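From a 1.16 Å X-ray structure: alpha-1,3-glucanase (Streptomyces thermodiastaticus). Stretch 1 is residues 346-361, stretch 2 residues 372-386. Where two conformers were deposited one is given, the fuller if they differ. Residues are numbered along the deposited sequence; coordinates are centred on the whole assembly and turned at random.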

ATOM      1  N   ARG A 346       9.521  -1.798  -3.366  1.00 11.45           N
ATOM      2  CA  ARG A 346       9.047  -1.006  -2.244  1.00 11.55           C
ATOM      3  C   ARG A 346       8.408   0.250  -2.807  1.00 11.90           C
ATOM      4  O   ARG A 346       9.003   0.920  -3.660  1.00 13.80           O
ATOM      5  CB  ARG A 346      10.193  -0.600  -1.317  1.00 13.84           C
ATOM      6  CG  ARG A 346      11.199  -1.686  -1.068  1.00 15.51           C
ATOM      7  CD  ARG A 346      10.607  -2.817  -0.243  1.00 15.31           C
ATOM      8  NE  ARG A 346      11.531  -3.947  -0.232  1.00 18.02           N
ATOM      9  CZ  ARG A 346      12.660  -3.972   0.473  1.00 18.83           C
ATOM     10  NH1 ARG A 346      12.983  -2.946   1.251  1.00 19.45           N
ATOM     11  NH2 ARG A 346      13.464  -5.021   0.400  1.00 19.58           N
ATOM     12  N   ILE A 347       7.199   0.557  -2.349  1.00 11.33           N
ATOM     13  CA  ILE A 347       6.501   1.773  -2.740  1.00 10.65           C
ATOM     14  C   ILE A 347       6.122   2.480  -1.445  1.00 11.02           C
ATOM     15  O   ILE A 347       5.276   1.989  -0.686  1.00 11.85           O
ATOM     16  CB  ILE A 347       5.271   1.489  -3.618  1.00 11.78           C
ATOM     17  CG1 ILE A 347       5.689   0.702  -4.865  1.00 13.75           C
ATOM     18  CG2 ILE A 347       4.594   2.794  -4.028  1.00 13.84           C
ATOM     19  CD1 ILE A 347       4.528   0.167  -5.699  1.00 14.66           C
ATOM     20  N   LEU A 348       6.764   3.619  -1.178  1.00 11.68           N
ATOM     21  CA  LEU A 348       6.668   4.288   0.110  1.00 11.94           C
ATOM     22  C   LEU A 348       6.337   5.751  -0.106  1.00 10.84           C
ATOM     23  O   LEU A 348       6.872   6.389  -1.018  1.00 12.29           O
ATOM     24  CB  LEU A 348       7.997   4.247   0.858  1.00 14.35           C
ATOM     25  CG  LEU A 348       8.649   2.876   0.924  1.00 17.67           C
ATOM     26  CD1 LEU A 348      10.032   3.001   1.498  1.00 20.66           C
ATOM     27  CD2 LEU A 348       7.804   1.970   1.775  1.00 18.17           C
ATOM     28  N   ASP A 349       5.499   6.296   0.770  1.00 11.05           N
ATOM     29  CA  ASP A 349       5.298   7.745   0.848  1.00 10.57           C
ATOM     30  C   ASP A 349       4.842   8.317  -0.500  1.00 10.69           C
ATOM     31  O   ASP A 349       5.552   9.083  -1.161  1.00 12.03           O
ATOM     32  CB  ASP A 349       6.576   8.466   1.309  1.00 12.21           C
ATOM     33  CG  ASP A 349       7.160   7.908   2.590  1.00 12.74           C
ATOM     34  OD1 ASP A 349       6.398   7.574   3.524  1.00 13.20           O
ATOM     35  OD2 ASP A 349       8.405   7.840   2.672  1.00 14.45           O
ATOM     36  N   THR A 350       3.638   7.929  -0.901  1.00 10.98           N
ATOM     37  CA  THR A 350       3.038   8.463  -2.114  1.00 11.24           C
ATOM     38  C   THR A 350       1.789   9.240  -1.729  1.00 10.94           C
ATOM     39  O   THR A 350       1.078   8.859  -0.801  1.00 11.80           O
ATOM     40  CB  THR A 350       2.715   7.351  -3.136  1.00 12.08           C
ATOM     41  OG1 THR A 350       1.808   6.398  -2.566  1.00 12.28           O
ATOM     42  CG2 THR A 350       3.982   6.613  -3.569  1.00 12.51           C
ATOM     43  N   THR A 351       1.529  10.352  -2.415  1.00 11.13           N
ATOM     44  CA  THR A 351       0.381  11.157  -2.009  1.00 11.60           C
ATOM     45  C   THR A 351      -0.945  10.619  -2.530  1.00 11.49           C
ATOM     46  O   THR A 351      -2.000  11.097  -2.098  1.00 12.77           O
ATOM     47  CB  THR A 351       0.563  12.626  -2.384  1.00 12.32           C
ATOM     48  OG1 THR A 351       0.716  12.734  -3.802  1.00 13.18           O
ATOM     49  CG2 THR A 351       1.773  13.216  -1.673  1.00 14.17           C
ATOM     50  N   ALA A 352      -0.918   9.627  -3.418  1.00 11.39           N
ATOM     51  CA  ALA A 352      -2.123   8.925  -3.837  1.00 11.76           C
ATOM     52  C   ALA A 352      -1.826   7.424  -3.861  1.00 11.26           C
ATOM     53  O   ALA A 352      -1.051   6.939  -3.027  1.00 11.63           O
ATOM     54  CB  ALA A 352      -2.643   9.454  -5.179  1.00 13.14           C
ATOM     55  N   ASP A 353      -2.438   6.680  -4.782  1.00 12.00           N
ATOM     56  CA  ASP A 353      -2.333   5.223  -4.772  1.00 11.52           C
ATOM     57  C   ASP A 353      -0.892   4.758  -4.964  1.00 11.13           C
ATOM     58  O   ASP A 353      -0.078   5.411  -5.620  1.00 12.26           O
ATOM     59  CB  ASP A 353      -3.151   4.627  -5.926  1.00 12.21           C
ATOM     60  CG  ASP A 353      -4.661   4.717  -5.731  1.00 15.19           C
ATOM     61  OD1 ASP A 353      -5.152   5.442  -4.848  1.00 18.94           O
ATOM     62  OD2 ASP A 353      -5.369   4.035  -6.496  1.00 16.23           O
ATOM     63  N   GLY A 354      -0.599   3.564  -4.448  1.00 10.60           N
ATOM     64  CA  GLY A 354       0.678   2.951  -4.769  1.00 10.87           C
ATOM     65  C   GLY A 354       0.728   2.461  -6.204  1.00 10.36           C
ATOM     66  O   GLY A 354       1.653   2.785  -6.961  1.00 11.37           O
ATOM     67  N   LEU A 355      -0.260   1.663  -6.596  1.00 10.58           N
ATOM     68  CA  LEU A 355      -0.385   1.170  -7.955  1.00 10.30           C
ATOM     69  C   LEU A 355      -1.867   1.063  -8.272  1.00 10.70           C
ATOM     70  O   LEU A 355      -2.653   0.597  -7.443  1.00 11.29           O
ATOM     71  CB  LEU A 355       0.296  -0.201  -8.108  1.00 11.40           C
ATOM     72  CG  LEU A 355       0.118  -0.957  -9.430  1.00 12.10           C
ATOM     73  CD1 LEU A 355       1.333  -1.843  -9.704  1.00 12.84           C
ATOM     74  CD2 LEU A 355      -1.156  -1.810  -9.433  1.00 13.00           C
ATOM     75  N   ASN A 356      -2.238   1.477  -9.481  1.00 10.60           N
ATOM     76  CA  ASN A 356      -3.606   1.362  -9.960  1.00 11.11           C
ATOM     77  C   ASN A 356      -3.597   0.770 -11.358  1.00 11.26           C
ATOM     78  O   ASN A 356      -2.960   1.315 -12.261  1.00 12.94           O
ATOM     79  CB  ASN A 356      -4.289   2.730  -9.971  1.00 14.09           C
ATOM     80  CG  ASN A 356      -5.792   2.625 -10.119  1.00 18.12           C
ATOM     81  OD1 ASN A 356      -6.301   1.660 -10.685  1.00 20.43           O
ATOM     82  ND2 ASN A 356      -6.513   3.600  -9.586  1.00 21.08           N
ATOM     83  N   LEU A 357      -4.300  -0.348 -11.537  1.00 11.15           N
ATOM     84  CA  LEU A 357      -4.556  -0.886 -12.871  1.00 11.68           C
ATOM     85  C   LEU A 357      -5.832  -0.220 -13.357  1.00 12.57           C
ATOM     86  O   LEU A 357      -6.942  -0.691 -13.108  1.00 12.36           O
ATOM     87  CB  LEU A 357      -4.691  -2.403 -12.836  1.00 12.78           C
ATOM     88  CG  LEU A 357      -3.502  -3.179 -12.268  1.00 12.68           C
ATOM     89  CD1 LEU A 357      -3.751  -4.678 -12.385  1.00 13.74           C
ATOM     90  CD2 LEU A 357      -2.213  -2.797 -12.973  1.00 13.39           C
ATOM     91  N   ASN A 358      -5.672   0.908 -14.047  1.00 13.11           N
ATOM     92  CA  ASN A 358      -6.820   1.711 -14.474  0.70 14.21           C
ATOM     93  C   ASN A 358      -7.265   1.298 -15.879  1.00 15.11           C
ATOM     94  O   ASN A 358      -7.143   2.032 -16.859  1.00 17.48           O
ATOM     95  CB  ASN A 358      -6.499   3.199 -14.385  0.70 17.53           C
ATOM     96  CG  ASN A 358      -7.724   4.075 -14.577  0.70 21.24           C
ATOM     97  OD1 ASN A 358      -8.862   3.612 -14.464  0.70 24.48           O
ATOM     98  ND2 ASN A 358      -7.498   5.347 -14.869  0.70 23.08           N
ATOM     99  N   GLY A 359      -7.801   0.093 -15.952  1.00 14.52           N
ATOM    100  CA  GLY A 359      -8.436  -0.426 -17.155  1.00 14.16           C
ATOM    101  C   GLY A 359      -7.475  -1.151 -18.072  1.00 13.48           C
ATOM    102  O   GLY A 359      -6.272  -0.885 -18.108  1.00 14.40           O
ATOM    103  N   THR A 360      -8.025  -2.116 -18.811  1.00 14.01           N
ATOM    104  CA  THR A 360      -7.368  -2.773 -19.935  1.00 14.75           C
ATOM    105  C   THR A 360      -6.269  -3.744 -19.513  1.00 13.28           C
ATOM    106  O   THR A 360      -5.635  -4.349 -20.383  1.00 14.66           O
ATOM    107  CB  THR A 360      -6.827  -1.765 -20.969  1.00 17.17           C
ATOM    108  OG1 THR A 360      -7.747  -0.675 -21.104  1.00 19.44           O
ATOM    109  CG2 THR A 360      -6.622  -2.410 -22.339  1.00 18.52           C
ATOM    110  N   ALA A 361      -6.017  -3.917 -18.215  1.00 13.21           N
ATOM    111  CA  ALA A 361      -4.923  -4.767 -17.770  1.00 13.25           C
ATOM    112  C   ALA A 361      -5.287  -6.232 -17.974  1.00 12.98           C
ATOM    113  O   ALA A 361      -6.377  -6.667 -17.594  1.00 14.96           O
ATOM    114  CB  ALA A 361      -4.622  -4.503 -16.296  1.00 13.22           C
ATOM    115  N   ARG A 372       3.939   1.182   2.063  1.00  9.97           N
ATOM    116  CA  ARG A 372       3.685   1.904   3.299  1.00 10.00           C
ATOM    117  C   ARG A 372       3.374   3.358   2.973  1.00  9.65           C
ATOM    118  O   ARG A 372       4.058   3.977   2.156  1.00 10.34           O
ATOM    119  CB  ARG A 372       4.910   1.853   4.228  1.00 10.77           C
ATOM    120  CG  ARG A 372       4.782   2.700   5.486  1.00 10.94           C
ATOM    121  CD  ARG A 372       6.058   2.685   6.322  1.00 12.73           C
ATOM    122  NE  ARG A 372       6.236   1.434   7.067  1.00 12.75           N
ATOM    123  CZ  ARG A 372       7.417   0.873   7.292  1.00 12.99           C
ATOM    124  NH1 ARG A 372       8.519   1.431   6.816  1.00 13.96           N
ATOM    125  NH2 ARG A 372       7.496  -0.261   7.979  1.00 13.50           N
ATOM    126  N   ASN A 373       2.355   3.908   3.633  1.00  9.98           N
ATOM    127  CA  ASN A 373       2.089   5.354   3.599  1.00 10.58           C
ATOM    128  C   ASN A 373       1.686   5.843   2.202  1.00 10.53           C
ATOM    129  O   ASN A 373       2.232   6.819   1.680  1.00 10.99           O
ATOM    130  CB  ASN A 373       3.259   6.170   4.168  1.00 11.11           C
ATOM    131  CG  ASN A 373       2.897   7.625   4.442  1.00 11.43           C
ATOM    132  OD1 ASN A 373       1.740   7.960   4.709  1.00 11.68           O
ATOM    133  ND2 ASN A 373       3.904   8.494   4.398  1.00 12.50           N
ATOM    134  N   GLN A 374       0.717   5.153   1.601  1.00  9.96           N
ATOM    135  CA  GLN A 374       0.041   5.647   0.414  1.00 10.17           C
ATOM    136  C   GLN A 374      -1.038   6.634   0.838  1.00 10.71           C
ATOM    137  O   GLN A 374      -1.540   6.577   1.961  1.00 12.81           O
ATOM    138  CB  GLN A 374      -0.586   4.482  -0.361  1.00 10.69           C
ATOM    139  CG  GLN A 374       0.387   3.732  -1.252  1.00 11.00           C
ATOM    140  CD  GLN A 374       1.650   3.303  -0.525  1.00 10.94           C
ATOM    141  OE1 GLN A 374       1.625   2.386   0.308  1.00 10.98           O
ATOM    142  NE2 GLN A 374       2.769   3.958  -0.832  1.00 11.64           N
ATOM    143  N   GLY A 375      -1.388   7.554  -0.061  1.00 11.17           N
ATOM    144  CA  GLY A 375      -2.381   8.567   0.235  1.00 11.74           C
ATOM    145  C   GLY A 375      -3.796   8.231  -0.185  1.00 13.40           C
ATOM    146  O   GLY A 375      -4.676   9.095  -0.134  1.00 14.73           O
ATOM    147  N   ASP A 376      -4.036   7.006  -0.624  1.00 12.37           N
ATOM    148  CA  ASP A 376      -5.325   6.519  -1.087  1.00 13.13           C
ATOM    149  C   ASP A 376      -5.128   5.011  -1.217  1.00 12.54           C
ATOM    150  O   ASP A 376      -4.147   4.490  -0.678  1.00 13.95           O
ATOM    151  CB  ASP A 376      -5.660   7.187  -2.421  1.00 13.91           C
ATOM    152  CG  ASP A 376      -7.153   7.284  -2.682  1.00 15.89           C
ATOM    153  OD1 ASP A 376      -7.850   6.253  -2.597  1.00 16.61           O
ATOM    154  OD2 ASP A 376      -7.634   8.397  -2.985  1.00 19.24           O
ATOM    155  N   ASP A 377      -6.000   4.313  -1.936  1.00 12.51           N
ATOM    156  CA  ASP A 377      -5.907   2.862  -2.101  1.00 12.02           C
ATOM    157  C   ASP A 377      -4.466   2.446  -2.358  1.00 12.46           C
ATOM    158  O   ASP A 377      -3.840   2.915  -3.311  1.00 14.72           O
ATOM    159  CB  ASP A 377      -6.741   2.432  -3.307  1.00 13.13           C
ATOM    160  CG  ASP A 377      -8.227   2.612  -3.111  1.00 12.80           C
ATOM    161  OD1 ASP A 377      -8.735   2.415  -1.992  1.00 13.32           O
ATOM    162  OD2 ASP A 377      -8.898   2.923  -4.118  1.00 14.95           O
ATOM    163  N   ALA A 378      -3.931   1.537  -1.539  1.00 10.89           N
ATOM    164  CA  ALA A 378      -2.530   1.174  -1.740  1.00 10.81           C
ATOM    165  C   ALA A 378      -2.343   0.454  -3.067  1.00  9.87           C
ATOM    166  O   ALA A 378      -1.477   0.827  -3.869  1.00 10.84           O
ATOM    167  CB  ALA A 378      -1.989   0.353  -0.570  1.00 11.34           C
ATOM    168  N   LEU A 379      -3.170  -0.565  -3.320  1.00  9.42           N
ATOM    169  CA  LEU A 379      -3.252  -1.247  -4.606  1.00 10.18           C
ATOM    170  C   LEU A 379      -4.698  -1.208  -5.057  1.00 10.35           C
ATOM    171  O   LEU A 379      -5.597  -1.539  -4.278  1.00 11.22           O
ATOM    172  CB  LEU A 379      -2.814  -2.711  -4.492  1.00 10.28           C
ATOM    173  CG  LEU A 379      -1.371  -2.976  -4.080  1.00 10.56           C
ATOM    174  CD1 LEU A 379      -1.145  -4.490  -4.000  1.00 12.18           C
ATOM    175  CD2 LEU A 379      -0.394  -2.345  -5.055  1.00 11.18           C
ATOM    176  N   ALA A 380      -4.927  -0.808  -6.303  1.00 10.15           N
ATOM    177  CA  ALA A 380      -6.280  -0.717  -6.819  1.00  9.99           C
ATOM    178  C   ALA A 380      -6.354  -1.251  -8.239  1.00 10.00           C
ATOM    179  O   ALA A 380      -5.386  -1.188  -9.003  1.00 11.23           O
ATOM    180  CB  ALA A 380      -6.799   0.730  -6.808  1.00 12.17           C
ATOM    181  N   MET A 381      -7.527  -1.772  -8.580  1.00 10.57           N
ATOM    182  CA  MET A 381      -7.911  -2.058  -9.955  1.00 11.16           C
ATOM    183  C   MET A 381      -9.194  -1.292 -10.222  1.00 12.42           C
ATOM    184  O   MET A 381     -10.178  -1.446  -9.496  1.00 15.40           O
ATOM    185  CB  MET A 381      -8.155  -3.554 -10.146  1.00 11.99           C
ATOM    186  CG  MET A 381      -6.946  -4.411  -9.873  1.00 12.10           C
ATOM    187  SD  MET A 381      -7.221  -6.088 -10.472  1.00 12.53           S
ATOM    188  CE  MET A 381      -5.975  -6.985  -9.556  1.00 13.20           C
ATOM    189  N   TRP A 382      -9.185  -0.450 -11.241  1.00 13.12           N
ATOM    190  CA  TRP A 382     -10.355   0.350 -11.573  1.00 14.52           C
ATOM    191  C   TRP A 382     -10.662   0.098 -13.040  1.00 14.31           C
ATOM    192  O   TRP A 382      -9.954   0.594 -13.919  1.00 15.50           O
ATOM    193  CB  TRP A 382     -10.084   1.825 -11.301  1.00 17.03           C
ATOM    194  CG  TRP A 382     -11.252   2.725 -11.542  1.00 19.02           C
ATOM    195  CD1 TRP A 382     -12.573   2.381 -11.565  1.00 18.76           C
ATOM    196  CD2 TRP A 382     -11.196   4.131 -11.799  1.00 21.76           C
ATOM    197  NE1 TRP A 382     -13.346   3.494 -11.827  1.00 21.19           N
ATOM    198  CE2 TRP A 382     -12.521   4.581 -11.971  1.00 22.47           C
ATOM    199  CE3 TRP A 382     -10.151   5.054 -11.898  1.00 24.69           C
ATOM    200  CZ2 TRP A 382     -12.825   5.916 -12.237  1.00 26.02           C
ATOM    201  CZ3 TRP A 382     -10.454   6.378 -12.162  1.00 26.25           C
ATOM    202  CH2 TRP A 382     -11.780   6.796 -12.329  1.00 27.46           C
ATOM    203  N   SER A 383     -11.707  -0.683 -13.301  1.00 14.07           N
ATOM    204  CA  SER A 383     -11.981  -1.173 -14.655  1.00 14.56           C
ATOM    205  C   SER A 383     -12.799  -0.164 -15.461  1.00 15.03           C
ATOM    206  O   SER A 383     -13.939  -0.399 -15.860  1.00 15.73           O
ATOM    207  CB  SER A 383     -12.636  -2.544 -14.600  1.00 14.61           C
ATOM    208  OG  SER A 383     -11.650  -3.535 -14.358  1.00 14.86           O
ATOM    209  N   LEU A 384     -12.166   0.977 -15.707  1.00 16.83           N
ATOM    210  CA  LEU A 384     -12.658   1.944 -16.676  1.00 18.66           C
ATOM    211  C   LEU A 384     -12.163   1.565 -18.065  1.00 18.33           C
ATOM    212  O   LEU A 384     -11.086   0.982 -18.219  1.00 20.07           O
ATOM    213  CB  LEU A 384     -12.086   3.319 -16.351  1.00 23.40           C
ATOM    214  CG  LEU A 384     -12.793   4.265 -15.386  1.00 28.01           C
ATOM    215  CD1 LEU A 384     -12.325   5.683 -15.675  1.00 29.67           C
ATOM    216  CD2 LEU A 384     -14.303   4.167 -15.497  1.00 29.70           C
ATOM    217  N   TYR A 385     -12.959   1.911 -19.078  1.00 20.31           N
ATOM    218  CA  TYR A 385     -12.619   1.744 -20.495  1.00 22.66           C
ATOM    219  C   TYR A 385     -12.701   0.293 -20.958  1.00 22.47           C
ATOM    220  O   TYR A 385     -13.390  -0.015 -21.936  1.00 24.86           O
ATOM    221  CB  TYR A 385     -11.245   2.337 -20.854  1.00 27.61           C
ATOM    222  CG  TYR A 385     -10.918   3.657 -20.190  1.00 32.38           C
ATOM    223  CD1 TYR A 385     -11.673   4.791 -20.445  1.00 34.72           C
ATOM    224  CD2 TYR A 385      -9.847   3.766 -19.313  1.00 35.57           C
ATOM    225  CE1 TYR A 385     -11.371   6.002 -19.841  1.00 37.28           C
ATOM    226  CE2 TYR A 385      -9.540   4.966 -18.702  1.00 38.17           C
ATOM    227  CZ  TYR A 385     -10.305   6.083 -18.971  1.00 39.24           C
ATOM    228  OH  TYR A 385     -10.000   7.280 -18.365  1.00 41.14           O
ATOM    229  N   ALA A 386     -11.983  -0.596 -20.281  1.00 20.48           N
ATOM    230  CA  ALA A 386     -11.973  -2.013 -20.604  1.00 19.01           C
ATOM    231  C   ALA A 386     -11.705  -2.756 -19.308  1.00 17.94           C
ATOM    232  O   ALA A 386     -10.970  -2.251 -18.454  1.00 18.70           O
ATOM    233  CB  ALA A 386     -10.874  -2.351 -21.620  1.00 20.00           C
TER
HETATM  234  O   HOH W   1      -4.065  11.708  -0.452  1.00 15.71           O
HETATM  235  O   HOH W   2      -7.942   4.202  -6.274  1.00 18.51           O

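Three aspartates crowd together here. D353 OD1 lies 3.6 Å from D376 OD1, and D353 OD2 lies 4.4 Å from D377 OD2. Water 2 eases the second pair, donating to D353 OD2 (2.6 Å) and to D377 OD2 (2.7 Å). D376 OD1 also accepts from D377 N at 2.8 Å.

On one side of this cluster in sequence, a short parallel ladder pairs L355, N356 and L357 with L379, A380 and M381. A380 N donates to L355 O, L357 N to A380 O and W382 N to L357 O, each at 2.9 Å. L355 CB packs on L379 CD2 (3.8 Å), and L357 CD1 on M381 CG (4.1 Å), so this face is apolar. N356 and A380 share the other face.

On the other side, L348 pairs with R372. There amides do much of the work. N373 ND2 donates to D349 OD1 at 2.8 Å, nearly straight. Q374 NE2 donates to T350 OG1 (3.1 Å), which in turn donates to A352 O (2.9 Å).

Glycines sit where a CB would not fit. A CB on G375 would clash with T351 O, and one on G354 with A378 O. At G359 the backbone angles themselves call for glycine. Beyond it, T360 N donates to A386 O at 3.0 Å. The contact buries 1126 Å² in total.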